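Local coordinates for protein putative oxidoreductase (Magnetospirillum magnetotacticum, PDB 3C1A) that is a putative oxidoreductase of the GFO/IDH/MocA type, probably binding a nicotinamide dinucleotide through its Rossmann domain, with a substrate that remains unidentified, at residues H127-K139 and G173-G185. Sequence-based numbering, arbitrary orientation.
Sequences HTQLFNPAWEALK and GAHDVSMVLDLMG. With PG4 (tetraethylene glycol), chain C.
Trp135 and Asp182 both turn their first side-chain bond away from the backbone N (chi1 -175° for Asp182), which carries the indole and the carboxylate into the gap between the two helices. There Trp135 NE1 donates an almost straight bond to Asp182 OD2 (2.8 Å, 169°), in the plane of the ring and on the anti lone pair of the oxygen. Lys139, one helical turn after Trp135, takes the syn lone pair of the same oxygen in a salt bridge, with Lys139 NZ 2.6 Å from Asp182 OD2. Two donors on one oxygen fix the rotation of the carboxylate and probably favour its ionised form. The indole is sandwiched: Lys139 CG lies over one face, and on the opposite face Met179 CG makes a CH-pi contact, 3.5 Å from the centroid of the six-membered ring; the selenium of selenomethionine Met179, in the conformer given, lies obliquely to the ring in a Met-aromatic contact. In this two-domain fold the segments 133-139 and 173-184 run roughly parallel, their axes crossing at -28°, and Leu234 of the large mixed sheet touches both Trp135 and Met179. Nearer the Rossmann side, Ser178 CB sits over the His127 ring, 3.6 Å from its centroid, while His127 ND1 is hydrogen-bonded to Ser299 OG. A water links Gln129 N to His175 O. Tetraethylene glycol, probably from the crystallisation liquor, accepts from Gln129 NE2 at its O3 and donates from its O1 to Asp176 OD1 (2.7 Å).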
loop_
_atom_site.group_PDB
_atom_site.type_symbol
_atom_site.label_atom_id
_atom_site.label_comp_id
_atom_site.label_asym_id
_atom_site.label_seq_id
_atom_site.Cartn_x
_atom_site.Cartn_y
_atom_site.Cartn_z
ATOM N N HIS A 127 1.640 -0.553 2.259
ATOM C CA HIS A 127 0.416 -0.960 1.552
ATOM C C HIS A 127 -0.677 -0.590 2.525
ATOM O O HIS A 127 -0.951 -1.294 3.490
ATOM C CB HIS A 127 0.364 -2.451 1.292
ATOM C CG HIS A 127 1.352 -2.957 0.284
ATOM N ND1 HIS A 127 2.289 -3.911 0.599
ATOM C CD2 HIS A 127 1.517 -2.689 -1.038
ATOM C CE1 HIS A 127 3.007 -4.192 -0.473
ATOM N NE2 HIS A 127 2.580 -3.439 -1.471
ATOM N N THR A 128 -1.273 0.541 2.291
ATOM C CA THR A 128 -2.074 1.181 3.329
ATOM C C THR A 128 -3.222 0.292 3.845
ATOM O O THR A 128 -3.584 0.356 5.017
ATOM C CB THR A 128 -2.619 2.478 2.792
ATOM O OG1 THR A 128 -1.533 3.202 2.192
ATOM C CG2 THR A 128 -3.241 3.311 3.905
ATOM N N GLN A 129 -3.812 -0.515 2.968
ATOM C CA GLN A 129 -4.977 -1.307 3.384
ATOM C C GLN A 129 -4.596 -2.310 4.449
ATOM O O GLN A 129 -5.406 -2.676 5.277
ATOM C CB GLN A 129 -5.606 -2.077 2.219
ATOM C CG GLN A 129 -7.007 -2.639 2.617
ATOM C CD GLN A 129 -8.020 -1.553 2.652
ATOM O OE1 GLN A 129 -8.347 -1.019 3.722
ATOM N NE2 GLN A 129 -8.492 -1.153 1.476
ATOM N N LEU A 130 -3.368 -2.785 4.397
ATOM C CA LEU A 130 -2.944 -3.793 5.332
ATOM C C LEU A 130 -2.728 -3.238 6.745
ATOM O O LEU A 130 -2.454 -4.002 7.646
ATOM C CB LEU A 130 -1.687 -4.473 4.823
ATOM C CG LEU A 130 -1.805 -5.101 3.446
ATOM C CD1 LEU A 130 -0.524 -5.826 3.156
ATOM C CD2 LEU A 130 -2.968 -6.068 3.385
ATOM N N PHE A 131 -2.839 -1.908 6.908
ATOM C CA PHE A 131 -2.768 -1.225 8.189
ATOM C C PHE A 131 -4.110 -0.576 8.534
ATOM O O PHE A 131 -4.185 0.261 9.421
ATOM C CB PHE A 131 -1.682 -0.124 8.123
ATOM C CG PHE A 131 -0.300 -0.651 7.909
ATOM C CD1 PHE A 131 0.441 -1.159 8.974
ATOM C CD2 PHE A 131 0.261 -0.671 6.642
ATOM C CE1 PHE A 131 1.731 -1.632 8.785
ATOM C CE2 PHE A 131 1.568 -1.142 6.461
ATOM C CZ PHE A 131 2.284 -1.638 7.530
ATOM N N ASN A 132 -5.163 -0.920 7.795
ATOM C CA ASN A 132 -6.482 -0.341 8.015
ATOM C C ASN A 132 -7.238 -1.181 9.036
ATOM O O ASN A 132 -7.397 -2.386 8.835
ATOM C CB ASN A 132 -7.220 -0.320 6.671
ATOM C CG ASN A 132 -8.588 0.328 6.757
ATOM O OD1 ASN A 132 -9.093 0.621 7.842
ATOM N ND2 ASN A 132 -9.221 0.507 5.605
ATOM N N PRO A 133 -7.718 -0.575 10.147
ATOM C CA PRO A 133 -8.520 -1.405 11.062
ATOM C C PRO A 133 -9.752 -2.124 10.468
ATOM O O PRO A 133 -10.134 -3.161 10.967
ATOM C CB PRO A 133 -8.962 -0.401 12.142
ATOM C CG PRO A 133 -7.864 0.625 12.121
ATOM C CD PRO A 133 -7.540 0.796 10.679
ATOM N N ALA A 134 -10.343 -1.592 9.410
ATOM C CA ALA A 134 -11.456 -2.248 8.766
ATOM C C ALA A 134 -11.033 -3.576 8.090
ATOM O O ALA A 134 -11.793 -4.539 8.110
ATOM C CB ALA A 134 -12.103 -1.296 7.757
ATOM N N TRP A 135 -9.822 -3.622 7.510
ATOM C CA TRP A 135 -9.300 -4.810 6.824
ATOM C C TRP A 135 -8.959 -5.875 7.857
ATOM O O TRP A 135 -9.277 -7.051 7.699
ATOM C CB TRP A 135 -8.070 -4.450 5.977
ATOM C CG TRP A 135 -7.468 -5.638 5.318
ATOM C CD1 TRP A 135 -6.253 -6.159 5.548
ATOM C CD2 TRP A 135 -8.078 -6.448 4.314
ATOM N NE1 TRP A 135 -6.046 -7.261 4.748
ATOM C CE2 TRP A 135 -7.166 -7.457 3.985
ATOM C CE3 TRP A 135 -9.328 -6.432 3.675
ATOM C CZ2 TRP A 135 -7.463 -8.439 3.068
ATOM C CZ3 TRP A 135 -9.612 -7.401 2.758
ATOM C CH2 TRP A 135 -8.691 -8.396 2.462
ATOM N N GLU A 136 -8.338 -5.425 8.936
ATOM C CA GLU A 136 -8.064 -6.278 10.077
ATOM C C GLU A 136 -9.360 -6.884 10.660
ATOM O O GLU A 136 -9.405 -8.078 10.958
ATOM C CB GLU A 136 -7.269 -5.490 11.119
ATOM C CG GLU A 136 -5.870 -5.053 10.611
ATOM C CD GLU A 136 -5.183 -4.026 11.496
ATOM O OE1 GLU A 136 -5.619 -3.846 12.648
ATOM O OE2 GLU A 136 -4.210 -3.385 11.032
ATOM N N ALA A 137 -10.404 -6.061 10.777
ATOM C CA ALA A 137 -11.745 -6.504 11.230
ATOM C C ALA A 137 -12.416 -7.479 10.243
ATOM O O ALA A 137 -13.065 -8.429 10.672
ATOM C CB ALA A 137 -12.644 -5.332 11.467
ATOM N N LEU A 138 -12.259 -7.252 8.933
ATOM C CA LEU A 138 -12.770 -8.168 7.920
ATOM C C LEU A 138 -12.066 -9.514 8.011
ATOM O O LEU A 138 -12.725 -10.567 8.015
ATOM C CB LEU A 138 -12.600 -7.595 6.489
ATOM C CG LEU A 138 -13.092 -8.412 5.276
ATOM C CD1 LEU A 138 -13.331 -7.495 4.021
ATOM C CD2 LEU A 138 -12.110 -9.564 4.923
ATOM N N LYS A 139 -10.734 -9.506 8.091
ATOM C CA LYS A 139 -10.019 -10.763 8.265
ATOM C C LYS A 139 -10.405 -11.496 9.547
ATOM O O LYS A 139 -10.541 -12.719 9.532
ATOM C CB LYS A 139 -8.509 -10.589 8.175
ATOM C CG LYS A 139 -8.069 -10.150 6.804
ATOM C CD LYS A 139 -6.568 -10.298 6.624
ATOM C CE LYS A 139 -5.813 -9.286 7.493
ATOM N NZ LYS A 139 -4.341 -9.347 7.285
ATOM N N GLY A 173 -2.980 -0.487 -8.685
ATOM C CA GLY A 173 -3.022 -1.952 -8.592
ATOM C C GLY A 173 -2.263 -2.548 -7.414
ATOM O O GLY A 173 -2.730 -3.507 -6.801
ATOM N N ALA A 174 -1.107 -1.978 -7.072
ATOM C CA ALA A 174 -0.330 -2.464 -5.938
ATOM C C ALA A 174 -1.187 -2.367 -4.658
ATOM O O ALA A 174 -1.126 -3.209 -3.771
ATOM C CB ALA A 174 1.026 -1.673 -5.798
ATOM N N HIS A 175 -2.042 -1.382 -4.602
ATOM C CA HIS A 175 -2.879 -1.202 -3.398
ATOM C C HIS A 175 -3.858 -2.414 -3.232
ATOM O O HIS A 175 -3.986 -3.014 -2.149
ATOM C CB HIS A 175 -3.604 0.111 -3.519
ATOM C CG HIS A 175 -4.461 0.428 -2.348
ATOM N ND1 HIS A 175 -3.947 0.623 -1.087
ATOM C CD2 HIS A 175 -5.807 0.561 -2.238
ATOM C CE1 HIS A 175 -4.944 0.879 -0.247
ATOM N NE2 HIS A 175 -6.085 0.835 -0.919
ATOM N N ASP A 176 -4.483 -2.823 -4.334
ATOM C CA ASP A 176 -5.455 -3.926 -4.305
ATOM C C ASP A 176 -4.801 -5.307 -4.466
ATOM O O ASP A 176 -5.303 -6.266 -3.929
ATOM C CB ASP A 176 -6.575 -3.670 -5.331
ATOM C CG ASP A 176 -7.306 -2.348 -5.074
ATOM O OD1 ASP A 176 -7.481 -1.983 -3.894
ATOM O OD2 ASP A 176 -7.670 -1.646 -6.033
ATOM N N VAL A 177 -3.702 -5.429 -5.191
ATOM C CA VAL A 177 -3.031 -6.709 -5.255
ATOM C C VAL A 177 -2.512 -7.162 -3.864
ATOM O O VAL A 177 -2.689 -8.343 -3.471
ATOM C CB VAL A 177 -1.927 -6.736 -6.340
ATOM C CG1 VAL A 177 -1.162 -8.005 -6.231
ATOM C CG2 VAL A 177 -2.559 -6.526 -7.693
ATOM N N SER A 178 -1.987 -6.207 -3.076
ATOM C CA SER A 178 -1.531 -6.475 -1.705
ATOM C C SER A 178 -2.649 -7.063 -0.846
ATOM O O SER A 178 -2.420 -7.979 -0.044
ATOM C CB SER A 178 -0.968 -5.201 -1.038
ATOM O OG SER A 178 -1.909 -4.152 -0.974
HETATM N N MSE A 179 -3.849 -6.530 -1.023
HETATM C CA MSE A 179 -5.016 -6.956 -0.261
HETATM C C MSE A 179 -5.400 -8.400 -0.638
HETATM O O MSE A 179 -5.575 -9.257 0.242
HETATM C CB MSE A 179 -6.152 -5.964 -0.495
HETATM C CG MSE A 179 -7.436 -6.289 0.204
HETATM SE SE MSE A 179 -8.590 -7.479 -0.822
HETATM C CE MSE A 179 -9.117 -6.268 -2.173
ATOM N N VAL A 180 -5.451 -8.689 -1.935
ATOM C CA VAL A 180 -5.794 -10.030 -2.410
ATOM C C VAL A 180 -4.778 -11.104 -1.965
ATOM O O VAL A 180 -5.164 -12.112 -1.377
ATOM C CB VAL A 180 -6.035 -10.039 -3.917
ATOM C CG1 VAL A 180 -6.360 -11.430 -4.394
ATOM C CG2 VAL A 180 -7.237 -9.115 -4.285
ATOM N N LEU A 181 -3.492 -10.858 -2.182
ATOM C CA LEU A 181 -2.431 -11.744 -1.676
ATOM C C LEU A 181 -2.433 -11.904 -0.153
ATOM O O LEU A 181 -2.215 -13.020 0.354
ATOM C CB LEU A 181 -1.057 -11.311 -2.155
ATOM C CG LEU A 181 -0.756 -11.155 -3.657
ATOM C CD1 LEU A 181 0.732 -10.774 -3.922
ATOM C CD2 LEU A 181 -1.108 -12.386 -4.462
ATOM N N ASP A 182 -2.696 -10.834 0.575
ATOM C CA ASP A 182 -2.815 -10.905 2.039
ATOM C C ASP A 182 -3.997 -11.781 2.493
ATOM O O ASP A 182 -3.845 -12.650 3.365
ATOM C CB ASP A 182 -2.928 -9.532 2.668
ATOM C CG ASP A 182 -2.933 -9.606 4.174
ATOM O OD1 ASP A 182 -1.954 -10.141 4.754
ATOM O OD2 ASP A 182 -3.918 -9.128 4.769
ATOM N N LEU A 183 -5.146 -11.595 1.857
ATOM C CA LEU A 183 -6.325 -12.461 2.051
ATOM C C LEU A 183 -6.085 -13.917 1.730
ATOM O O LEU A 183 -6.477 -14.782 2.510
ATOM C CB LEU A 183 -7.492 -11.967 1.187
ATOM C CG LEU A 183 -8.854 -12.693 1.230
ATOM C CD1 LEU A 183 -9.397 -12.669 2.652
ATOM C CD2 LEU A 183 -9.911 -12.122 0.238
HETATM N N MSE A 184 -5.506 -14.207 0.570
HETATM C CA MSE A 184 -5.456 -15.586 0.055
HETATM C C MSE A 184 -4.304 -16.396 0.630
HETATM O O MSE A 184 -4.364 -17.596 0.606
HETATM C CB MSE A 184 -5.381 -15.636 -1.466
HETATM C CG MSE A 184 -6.565 -15.044 -2.202
HETATM SE SE MSE A 184 -8.308 -15.741 -1.679
HETATM C CE MSE A 184 -8.345 -17.296 -2.873
ATOM N N GLY A 185 -3.249 -15.748 1.111
ATOM C CA GLY A 185 -2.131 -16.446 1.752
ATOM C C GLY A 185 -1.193 -17.167 0.810
ATOM O O GLY A 185 -0.383 -17.978 1.242
HETATM O O1 PG4 C . -9.018 0.132 -3.275
HETATM C C1 PG4 C . -10.260 -0.549 -3.543
HETATM C C2 PG4 C . -10.717 -1.280 -2.288
HETATM O O2 PG4 C . -11.268 -0.357 -1.343
HETATM C C3 PG4 C . -11.827 -0.980 -0.191
HETATM C C4 PG4 C . -12.275 0.110 0.777
HETATM O O3 PG4 C . -11.142 0.726 1.385
HETATM C C5 PG4 C . -11.481 1.989 1.974
HETATM C C6 PG4 C . -10.466 2.382 3.034
HETATM O O4 PG4 C . -9.229 2.774 2.429
HETATM C C7 PG4 C . -8.224 3.147 3.386
HETATM C C8 PG4 C . -6.836 2.697 2.935
HETATM O O5 PG4 C . -6.866 1.315 2.560
HETATM O O HOH W 1 -2.691 -1.608 0.348
#